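Local coordinates for tail spike protein gp49 (Pseudomonas phage LKA1, PDB 4RU4), which serves the phage as a trimeric tailspike and probably cleaves the O-specific polysaccharide of Pseudomonas as a lyase during entry into the host cell, at residues V201-I211 / V225-V236; S528-I539 / S569-T579. All coordinates share one frame; numbering follows the deposited sequence. Where two conformers were deposited one is given.

Overall arrangement
Contact 1 and contact 2 lie on opposite sides of the chain's centre, with about 69 Å between their centres. Both join strands, but in different folds. Contact 1 (201-211 with 225-236) pairs parallel strands of neighbouring coils in the beta-helix of the spike shaft. Valines fill its inner side, while waters, serines and carboxylates mark its turns. Contact 2 (528-539 with 569-579) is an antiparallel ladder in the C-terminal Ig-like domain, and two phenylalanine rings lie against its backbone and a serine. Both are partly buried, and both touch the second subunit. The share of buried residues is somewhat higher in contact 1.

Contact 1. Residues V201-I211 / V225-V236; sequences VVSGVVDIASI and VEAVVSPRVDDV. With EDO (1,2-ethanediol), chain S.
Val-206 is the apolar centre. Its CG2 meets Val-228 CG1 at 3.7 Å, and its CG1 reaches tip to tip toward Val-225. Having CG1 anti to the backbone N (chi1 175°) turns that branch to Val-225, while CB lies 3.8 Å from Pro-231 CB. Val-201 and Val-229 add a second apolar pair at one end. At the other, Ile-211 and Val-236 run side by side.

Parallel bridges join 207-209 to 232-234. The chain alternates its bonds: Val-206 O takes Arg-232 N from above the carbonyl plane, and Ile-208 N gives to Arg-232 O. Ile-208 O then takes Asp-234 N.

The turns are polar. Ser-203 OG receives Val-229 N at 3.1 Å, almost straight at 171°. The same OG donates to a water 2.6 Å away, which also links Gly-204 O and Val-229 O. A second water accepts from Val-206 N. At the far turn, in one of the two deposited conformers of Asp-235, OD2 accepts from Ser-210 OG (2.7 Å) on the anti side of the carboxylate. In that conformer OD1 receives O2 of 1,2-ethanediol, a molecule probably from the crystallisation liquor.

Arg-232 bridges to Asp-253, and Val-205 packs on Ala-96 of the second subunit. This is coil-on-coil stacking of a right-handed parallel beta-helix, as in pectate lyase-like folds. Strand 89-93 flanks 206-209, and strand 254-257 flanks 232-234.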
loop_
_atom_site.group_PDB
_atom_site.type_symbol
_atom_site.label_atom_id
_atom_site.label_comp_id
_atom_site.label_asym_id
_atom_site.label_seq_id
_atom_site.Cartn_x
_atom_site.Cartn_y
_atom_site.Cartn_z
ATOM N N VAL B 201 9.457 17.352 26.659
ATOM C CA VAL B 201 8.095 16.867 26.835
ATOM C C VAL B 201 8.081 15.873 27.981
ATOM O O VAL B 201 8.665 14.793 27.886
ATOM C CB VAL B 201 7.527 16.247 25.546
ATOM C CG1 VAL B 201 6.098 15.796 25.771
ATOM C CG2 VAL B 201 7.601 17.259 24.422
ATOM N N VAL B 202 7.426 16.255 29.078
ATOM C CA VAL B 202 7.458 15.471 30.305
ATOM C C VAL B 202 6.052 14.945 30.504
ATOM O O VAL B 202 5.092 15.720 30.626
ATOM C CB VAL B 202 7.907 16.354 31.506
ATOM C CG1 VAL B 202 7.921 15.577 32.812
ATOM C CG2 VAL B 202 9.291 16.916 31.236
ATOM N N SER B 203 5.920 13.622 30.494
ATOM C CA SER B 203 4.620 12.989 30.611
ATOM C C SER B 203 4.806 11.539 31.038
ATOM O O SER B 203 5.895 10.992 30.943
ATOM C CB SER B 203 3.910 13.024 29.253
ATOM O OG SER B 203 4.675 12.332 28.278
ATOM N N GLY B 204 3.726 10.920 31.495
ATOM C CA GLY B 204 3.763 9.525 31.872
ATOM C C GLY B 204 2.952 8.667 30.921
ATOM O O GLY B 204 2.819 8.975 29.726
ATOM N N VAL B 205 2.382 7.590 31.447
ATOM C CA VAL B 205 1.726 6.612 30.583
ATOM C C VAL B 205 0.277 7.011 30.294
ATOM O O VAL B 205 -0.512 7.197 31.216
ATOM C CB VAL B 205 1.793 5.219 31.261
ATOM C CG1 VAL B 205 1.035 4.148 30.452
ATOM C CG2 VAL B 205 3.282 4.834 31.461
ATOM N N VAL B 206 -0.060 7.142 29.015
ATOM C CA VAL B 206 -1.448 7.322 28.603
ATOM C C VAL B 206 -1.921 6.162 27.747
ATOM O O VAL B 206 -1.360 5.873 26.685
ATOM C CB VAL B 206 -1.662 8.666 27.875
ATOM C CG1 VAL B 206 -3.093 8.785 27.341
ATOM C CG2 VAL B 206 -1.331 9.800 28.848
ATOM N N ASP B 207 -2.962 5.488 28.230
ATOM C CA ASP B 207 -3.475 4.307 27.554
ATOM C C ASP B 207 -4.977 4.256 27.828
ATOM O O ASP B 207 -5.398 4.081 28.966
ATOM C CB ASP B 207 -2.758 3.051 28.084
ATOM C CG ASP B 207 -3.016 1.812 27.225
ATOM O OD1 ASP B 207 -3.953 1.828 26.405
ATOM O OD2 ASP B 207 -2.288 0.806 27.390
ATOM N N ILE B 208 -5.763 4.457 26.782
ATOM C CA ILE B 208 -7.210 4.417 26.882
ATOM C C ILE B 208 -7.645 3.290 25.967
ATOM O O ILE B 208 -7.281 3.261 24.788
ATOM C CB ILE B 208 -7.833 5.758 26.416
ATOM C CG1 ILE B 208 -7.135 6.947 27.090
ATOM C CG2 ILE B 208 -9.354 5.781 26.652
ATOM C CD1 ILE B 208 -7.182 6.930 28.599
ATOM N N ALA B 209 -8.393 2.338 26.499
ATOM C CA ALA B 209 -8.852 1.241 25.655
ATOM C C ALA B 209 -10.202 0.671 26.040
ATOM O O ALA B 209 -10.578 0.679 27.212
ATOM C CB ALA B 209 -7.789 0.127 25.613
ATOM N N SER B 210 -10.926 0.194 25.033
ATOM C CA SER B 210 -12.046 -0.713 25.261
ATOM C C SER B 210 -13.105 -0.101 26.135
ATOM O O SER B 210 -13.542 -0.731 27.120
ATOM C CB SER B 210 -11.518 -1.985 25.905
ATOM O OG SER B 210 -10.730 -2.701 24.972
ATOM N N ILE B 211 -13.493 1.128 25.789
ATOM C CA ILE B 211 -14.578 1.835 26.457
ATOM C C ILE B 211 -15.402 2.530 25.367
ATOM O O ILE B 211 -14.981 2.626 24.203
ATOM C CB ILE B 211 -14.071 2.892 27.469
ATOM C CG1 ILE B 211 -13.176 3.931 26.768
ATOM C CG2 ILE B 211 -13.342 2.239 28.653
ATOM C CD1 ILE B 211 -13.014 5.261 27.511
ATOM N N VAL B 225 -5.812 14.483 24.611
ATOM C CA VAL B 225 -4.520 14.087 25.173
ATOM C C VAL B 225 -3.548 15.145 24.660
ATOM O O VAL B 225 -3.449 15.369 23.456
ATOM C CB VAL B 225 -4.066 12.656 24.720
ATOM C CG1 VAL B 225 -2.688 12.328 25.293
ATOM C CG2 VAL B 225 -5.101 11.586 25.108
ATOM N N GLU B 226 -2.866 15.824 25.569
ATOM C CA GLU B 226 -2.054 16.973 25.191
ATOM C C GLU B 226 -0.641 16.849 25.794
ATOM O O GLU B 226 -0.499 16.486 26.961
ATOM C CB GLU B 226 -2.729 18.269 25.661
ATOM C CG GLU B 226 -1.882 19.539 25.409
ATOM C CD GLU B 226 -2.665 20.833 25.636
ATOM O OE1 GLU B 226 -3.879 20.754 25.961
ATOM O OE2 GLU B 226 -2.055 21.924 25.490
ATOM N N ALA B 227 0.382 17.143 24.990
ATOM C CA ALA B 227 1.784 17.134 25.440
ATOM C C ALA B 227 2.197 15.815 26.080
ATOM O O ALA B 227 2.749 15.794 27.198
ATOM C CB ALA B 227 2.077 18.336 26.396
ATOM N N VAL B 228 1.966 14.709 25.363
ATOM C CA VAL B 228 2.325 13.406 25.882
ATOM C C VAL B 228 3.130 12.622 24.832
ATOM O O VAL B 228 2.830 12.699 23.625
ATOM C CB VAL B 228 1.058 12.609 26.289
ATOM C CG1 VAL B 228 1.407 11.178 26.704
ATOM C CG2 VAL B 228 0.283 13.333 27.417
ATOM N N VAL B 229 4.127 11.870 25.294
ATOM C CA VAL B 229 4.915 10.972 24.453
ATOM C C VAL B 229 4.261 9.591 24.367
ATOM O O VAL B 229 4.022 8.950 25.393
ATOM C CB VAL B 229 6.376 10.835 24.985
ATOM C CG1 VAL B 229 7.167 9.733 24.209
ATOM C CG2 VAL B 229 7.126 12.218 24.959
ATOM N N SER B 230 3.973 9.155 23.134
ATOM C CA SER B 230 3.392 7.845 22.820
ATOM C C SER B 230 2.093 7.486 23.560
ATOM O O SER B 230 1.949 6.355 24.078
ATOM C CB SER B 230 4.426 6.735 22.981
ATOM O OG SER B 230 5.522 6.975 22.104
ATOM N N PRO B 231 1.131 8.425 23.580
ATOM C CA PRO B 231 -0.156 7.982 24.132
ATOM C C PRO B 231 -0.803 6.964 23.205
ATOM O O PRO B 231 -0.539 6.945 21.992
ATOM C CB PRO B 231 -0.984 9.270 24.181
ATOM C CG PRO B 231 -0.434 10.106 23.028
ATOM C CD PRO B 231 1.057 9.771 22.976
ATOM N N ARG B 232 -1.664 6.124 23.781
ATOM C CA ARG B 232 -2.291 5.024 23.055
ATOM C C ARG B 232 -3.790 5.060 23.262
ATOM O O ARG B 232 -4.262 5.180 24.403
ATOM C CB ARG B 232 -1.734 3.695 23.583
ATOM C CG ARG B 232 -0.240 3.492 23.278
ATOM C CD ARG B 232 -0.060 3.304 21.789
ATOM N NE ARG B 232 1.327 3.124 21.349
ATOM C CZ ARG B 232 2.104 4.110 20.894
ATOM N NH1 ARG B 232 1.649 5.368 20.882
ATOM N NH2 ARG B 232 3.352 3.840 20.489
ATOM N N VAL B 233 -4.555 5.013 22.172
ATOM C CA VAL B 233 -6.025 4.878 22.256
ATOM C C VAL B 233 -6.385 3.691 21.367
ATOM O O VAL B 233 -5.994 3.656 20.188
ATOM C CB VAL B 233 -6.751 6.145 21.757
ATOM C CG1 VAL B 233 -8.291 5.958 21.819
ATOM C CG2 VAL B 233 -6.324 7.380 22.570
ATOM N N ASP B 234 -7.074 2.689 21.913
ATOM C CA ASP B 234 -7.296 1.465 21.149
ATOM C C ASP B 234 -8.672 0.910 21.476
ATOM O O ASP B 234 -9.098 0.950 22.637
ATOM C CB ASP B 234 -6.217 0.427 21.479
ATOM C CG ASP B 234 -6.430 -0.889 20.742
ATOM O OD1 ASP B 234 -6.554 -0.877 19.495
ATOM O OD2 ASP B 234 -6.511 -1.937 21.417
ATOM N N ASP B 235 -9.376 0.453 20.448
ATOM C CA ASP B 235 -10.639 -0.243 20.642
ATOM C C ASP B 235 -11.642 0.654 21.390
ATOM O O ASP B 235 -12.342 0.193 22.280
ATOM C CB ASP B 235 -10.345 -1.554 21.406
ATOM C CG ASP B 235 -11.544 -2.469 21.509
ATOM O OD1 ASP B 235 -12.382 -2.460 20.580
ATOM O OD2 ASP B 235 -11.636 -3.208 22.527
ATOM N N VAL B 236 -11.720 1.939 21.043
ATOM C CA VAL B 236 -12.705 2.794 21.693
ATOM C C VAL B 236 -13.835 3.151 20.747
ATOM O O VAL B 236 -13.662 3.179 19.522
ATOM C CB VAL B 236 -12.136 4.095 22.339
ATOM C CG1 VAL B 236 -11.001 3.773 23.333
ATOM C CG2 VAL B 236 -11.705 5.095 21.275
HETATM C C1 EDO S . -14.500 0.212 17.980
HETATM O O1 EDO S . -13.891 -0.596 16.971
HETATM C C2 EDO S . -15.339 -0.663 18.891
HETATM O O2 EDO S . -14.568 -1.807 19.225
HETATM O O HOH W 1 4.603 9.693 28.069
HETATM O O HOH W 2 2.147 7.337 27.127
#

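Contact 2. Residues S528-I539 / S569-T579; sequences SSVTAPVTFRYI and SASGATLGLFT
Phe-536 carries its ring beside the backbone N (chi1 -56°), which lays one face over Gly-572. The CA of Gly-572 sits 3.5 Å from the ring centroid, a CH-pi contact, while Ala-570 O lies at the ring edge in plane. Phe-578 uses a similar torsion (chi1 -76°) and offers a face to Ser-529. There Ser-529 CB stands over the ring, offset toward the rim, 3.4 Å from Phe-578 CD2. The methyl CG2 of Thr-531 approaches the same ring obliquely.

Val-534, Leu-575, Val-530 and Leu-577 form an aliphatic face, on the same side as the Phe-536 ring. Phe-578, Ser-529 and Thr-531 lie on the opposite face. Val-534 CG2 packs on Leu-575 CD1 at 3.7 Å, and Val-530 CG1 touches Leu-577 CB.

Strands 529-535 and 572-578 run antiparallel at 159°. Val-530 with Leu-577, Ala-532 with Leu-575 and Val-534 with Ala-573 are hydrogen-bonded pairs, each with two bonds. Thr-579 N to Ser-528 O (2.8 Å) and Phe-536 N to Ser-571 O (2.9 Å) extend the ladder at its two ends. Ser-571 O also takes a water bond, and that water links it to Phe-536 O. Ser-569 OG accepts from Ser-571 N, an ST turn just before strand 572-578.

Ser-528 OG and Thr-579 O bond to Tyr-555 of the second subunit. The pair belongs to a three-stranded antiparallel sheet of the Ig-like domain, with 572-578 between 529-535 and 562-568. Val-534 and Leu-575 face Trp-595 of strand 590-600, and Ala-532 packs on strand 510-522.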
loop_
_atom_site.group_PDB
_atom_site.type_symbol
_atom_site.label_atom_id
_atom_site.label_comp_id
_atom_site.label_asym_id
_atom_site.label_seq_id
_atom_site.Cartn_x
_atom_site.Cartn_y
_atom_site.Cartn_z
ATOM N N SER B 528 1.778 17.547 -59.197
ATOM C CA SER B 528 3.062 17.115 -58.648
ATOM C C SER B 528 2.903 16.832 -57.162
ATOM O O SER B 528 3.889 16.637 -56.444
ATOM C CB SER B 528 4.121 18.201 -58.851
ATOM O OG SER B 528 3.881 19.288 -57.978
ATOM N N SER B 529 1.654 16.816 -56.700
ATOM C CA SER B 529 1.387 16.595 -55.283
ATOM C C SER B 529 -0.005 16.044 -54.999
ATOM O O SER B 529 -0.903 16.115 -55.837
ATOM C CB SER B 529 1.601 17.895 -54.484
ATOM O OG SER B 529 0.647 18.888 -54.835
ATOM N N VAL B 530 -0.167 15.493 -53.800
ATOM C CA VAL B 530 -1.475 15.079 -53.292
ATOM C C VAL B 530 -1.410 15.298 -51.790
ATOM O O VAL B 530 -0.369 15.107 -51.189
ATOM C CB VAL B 530 -1.830 13.606 -53.675
ATOM C CG1 VAL B 530 -0.726 12.631 -53.280
ATOM C CG2 VAL B 530 -3.191 13.201 -53.098
ATOM N N THR B 531 -2.495 15.793 -51.204
ATOM C CA THR B 531 -2.521 16.108 -49.785
ATOM C C THR B 531 -3.739 15.477 -49.145
ATOM O O THR B 531 -4.682 15.101 -49.842
ATOM C CB THR B 531 -2.587 17.647 -49.542
ATOM O OG1 THR B 531 -3.800 18.176 -50.086
ATOM C CG2 THR B 531 -1.401 18.348 -50.194
ATOM N N ALA B 532 -3.729 15.385 -47.818
ATOM C CA ALA B 532 -4.869 14.865 -47.074
ATOM C C ALA B 532 -4.853 15.459 -45.671
ATOM O O ALA B 532 -3.824 15.482 -45.003
ATOM C CB ALA B 532 -4.824 13.348 -46.999
ATOM N N PRO B 533 -6.005 15.939 -45.217
ATOM C CA PRO B 533 -6.001 16.589 -43.911
ATOM C C PRO B 533 -6.139 15.574 -42.788
ATOM O O PRO B 533 -6.735 14.505 -42.965
ATOM C CB PRO B 533 -7.218 17.520 -43.984
ATOM C CG PRO B 533 -8.174 16.795 -44.879
ATOM C CD PRO B 533 -7.313 16.036 -45.893
ATOM N N VAL B 534 -5.553 15.912 -41.643
ATOM C CA VAL B 534 -5.662 15.124 -40.424
ATOM C C VAL B 534 -6.118 16.073 -39.320
ATOM O O VAL B 534 -5.628 17.189 -39.238
ATOM C CB VAL B 534 -4.278 14.527 -40.078
ATOM C CG1 VAL B 534 -4.173 14.168 -38.626
ATOM C CG2 VAL B 534 -4.001 13.307 -40.979
ATOM N N THR B 535 -7.083 15.654 -38.502
ATOM C CA THR B 535 -7.429 16.399 -37.297
ATOM C C THR B 535 -7.039 15.502 -36.125
ATOM O O THR B 535 -7.517 14.383 -36.040
ATOM C CB THR B 535 -8.949 16.689 -37.230
ATOM O OG1 THR B 535 -9.355 17.453 -38.367
ATOM C CG2 THR B 535 -9.312 17.448 -35.955
ATOM N N PHE B 536 -6.179 15.986 -35.233
ATOM C CA PHE B 536 -5.682 15.153 -34.139
ATOM C C PHE B 536 -6.808 14.769 -33.177
ATOM O O PHE B 536 -7.701 15.586 -32.881
ATOM C CB PHE B 536 -4.612 15.887 -33.335
ATOM C CG PHE B 536 -3.439 16.391 -34.157
ATOM C CD1 PHE B 536 -2.928 15.651 -35.222
ATOM C CD2 PHE B 536 -2.856 17.621 -33.858
ATOM C CE1 PHE B 536 -1.833 16.127 -35.959
ATOM C CE2 PHE B 536 -1.783 18.099 -34.592
ATOM C CZ PHE B 536 -1.270 17.355 -35.648
ATOM N N ARG B 537 -6.728 13.543 -32.656
ATOM C CA ARG B 537 -7.682 13.073 -31.665
ATOM C C ARG B 537 -7.697 13.991 -30.447
ATOM O O ARG B 537 -8.749 14.207 -29.859
ATOM C CB ARG B 537 -7.333 11.661 -31.226
ATOM C CG ARG B 537 -8.345 11.032 -30.238
ATOM C CD ARG B 537 -7.816 9.650 -29.734
ATOM N NE ARG B 537 -8.699 9.097 -28.698
ATOM C CZ ARG B 537 -9.799 8.405 -28.972
ATOM N NH1 ARG B 537 -10.134 8.159 -30.239
ATOM N NH2 ARG B 537 -10.556 7.954 -27.988
ATOM N N TYR B 538 -6.516 14.490 -30.054
ATOM C CA TYR B 538 -6.391 15.456 -28.965
ATOM C C TYR B 538 -5.795 16.767 -29.486
ATOM O O TYR B 538 -4.951 16.764 -30.374
ATOM C CB TYR B 538 -5.478 14.914 -27.844
ATOM C CG TYR B 538 -5.815 13.488 -27.452
ATOM C CD1 TYR B 538 -7.143 13.087 -27.306
ATOM C CD2 TYR B 538 -4.822 12.543 -27.258
ATOM C CE1 TYR B 538 -7.466 11.771 -26.979
ATOM C CE2 TYR B 538 -5.136 11.207 -26.919
ATOM C CZ TYR B 538 -6.458 10.843 -26.790
ATOM O OH TYR B 538 -6.787 9.550 -26.467
ATOM N N ILE B 539 -6.203 17.882 -28.894
ATOM C CA ILE B 539 -5.612 19.162 -29.232
ATOM C C ILE B 539 -4.387 19.430 -28.338
ATOM O O ILE B 539 -4.481 19.381 -27.111
ATOM C CB ILE B 539 -6.648 20.293 -29.056
ATOM C CG1 ILE B 539 -7.848 20.056 -29.982
ATOM C CG2 ILE B 539 -5.997 21.654 -29.313
ATOM C CD1 ILE B 539 -9.094 20.770 -29.549
ATOM N N SER B 569 -0.574 22.600 -37.022
ATOM C CA SER B 569 -1.061 23.484 -35.978
ATOM C C SER B 569 -1.266 22.624 -34.760
ATOM O O SER B 569 -0.997 21.439 -34.797
ATOM C CB SER B 569 -2.395 24.111 -36.376
ATOM O OG SER B 569 -3.386 23.108 -36.431
ATOM N N ALA B 570 -1.776 23.218 -33.689
ATOM C CA ALA B 570 -2.057 22.472 -32.472
ATOM C C ALA B 570 -3.152 21.427 -32.660
ATOM O O ALA B 570 -3.205 20.441 -31.923
ATOM C CB ALA B 570 -2.440 23.438 -31.324
ATOM N N SER B 571 -4.031 21.630 -33.640
ATOM C CA SER B 571 -5.173 20.736 -33.747
ATOM C C SER B 571 -5.107 19.764 -34.916
ATOM O O SER B 571 -5.924 18.845 -35.000
ATOM C CB SER B 571 -6.463 21.553 -33.847
ATOM O OG SER B 571 -6.427 22.360 -35.002
ATOM N N GLY B 572 -4.191 19.986 -35.848
ATOM C CA GLY B 572 -4.093 19.077 -36.983
ATOM C C GLY B 572 -2.961 19.407 -37.931
ATOM O O GLY B 572 -2.095 20.237 -37.620
ATOM N N ALA B 573 -2.960 18.739 -39.081
ATOM C CA ALA B 573 -1.922 18.937 -40.088
ATOM C C ALA B 573 -2.465 18.542 -41.456
ATOM O O ALA B 573 -3.369 17.698 -41.559
ATOM C CB ALA B 573 -0.686 18.097 -39.764
ATOM N N THR B 574 -1.917 19.144 -42.501
ATOM C CA THR B 574 -2.216 18.691 -43.854
ATOM C C THR B 574 -1.056 17.874 -44.407
ATOM O O THR B 574 0.005 18.409 -44.736
ATOM C CB THR B 574 -2.567 19.849 -44.771
ATOM O OG1 THR B 574 -3.758 20.459 -44.284
ATOM C CG2 THR B 574 -2.825 19.345 -46.190
ATOM N N LEU B 575 -1.251 16.560 -44.471
ATOM C CA LEU B 575 -0.201 15.670 -44.923
ATOM C C LEU B 575 -0.039 15.901 -46.416
ATOM O O LEU B 575 -1.017 16.201 -47.110
ATOM C CB LEU B 575 -0.612 14.224 -44.668
ATOM C CG LEU B 575 -0.962 13.850 -43.230
ATOM C CD1 LEU B 575 -1.220 12.326 -43.149
ATOM C CD2 LEU B 575 0.147 14.271 -42.269
ATOM N N GLY B 576 1.182 15.768 -46.916
ATOM C CA GLY B 576 1.419 15.980 -48.330
ATOM C C GLY B 576 2.475 15.078 -48.922
ATOM O O GLY B 576 3.425 14.709 -48.241
ATOM N N LEU B 577 2.316 14.734 -50.198
ATOM C CA LEU B 577 3.351 14.020 -50.937
ATOM C C LEU B 577 3.628 14.829 -52.211
ATOM O O LEU B 577 2.721 14.997 -53.026
ATOM C CB LEU B 577 2.868 12.611 -51.304
ATOM C CG LEU B 577 3.888 11.732 -52.047
ATOM C CD1 LEU B 577 5.034 11.358 -51.114
ATOM C CD2 LEU B 577 3.231 10.474 -52.649
ATOM N N PHE B 578 4.853 15.348 -52.355
ATOM C CA PHE B 578 5.178 16.351 -53.392
ATOM C C PHE B 578 6.418 15.872 -54.140
ATOM O O PHE B 578 7.412 15.516 -53.511
ATOM C CB PHE B 578 5.542 17.708 -52.756
ATOM C CG PHE B 578 4.374 18.504 -52.234
ATOM C CD1 PHE B 578 3.698 18.115 -51.090
ATOM C CD2 PHE B 578 3.988 19.685 -52.878
ATOM C CE1 PHE B 578 2.635 18.870 -50.584
ATOM C CE2 PHE B 578 2.931 20.437 -52.395
ATOM C CZ PHE B 578 2.241 20.025 -51.242
ATOM N N THR B 579 6.401 15.866 -55.470
ATOM C CA THR B 579 7.624 15.475 -56.180
ATOM C C THR B 579 8.649 16.561 -55.848
ATOM O O THR B 579 8.269 17.741 -55.693
ATOM C CB THR B 579 7.417 15.359 -57.704
ATOM O OG1 THR B 579 7.135 16.653 -58.271
ATOM C CG2 THR B 579 6.263 14.388 -58.018
HETATM O O HOH W 3 -7.556 18.347 -32.909
#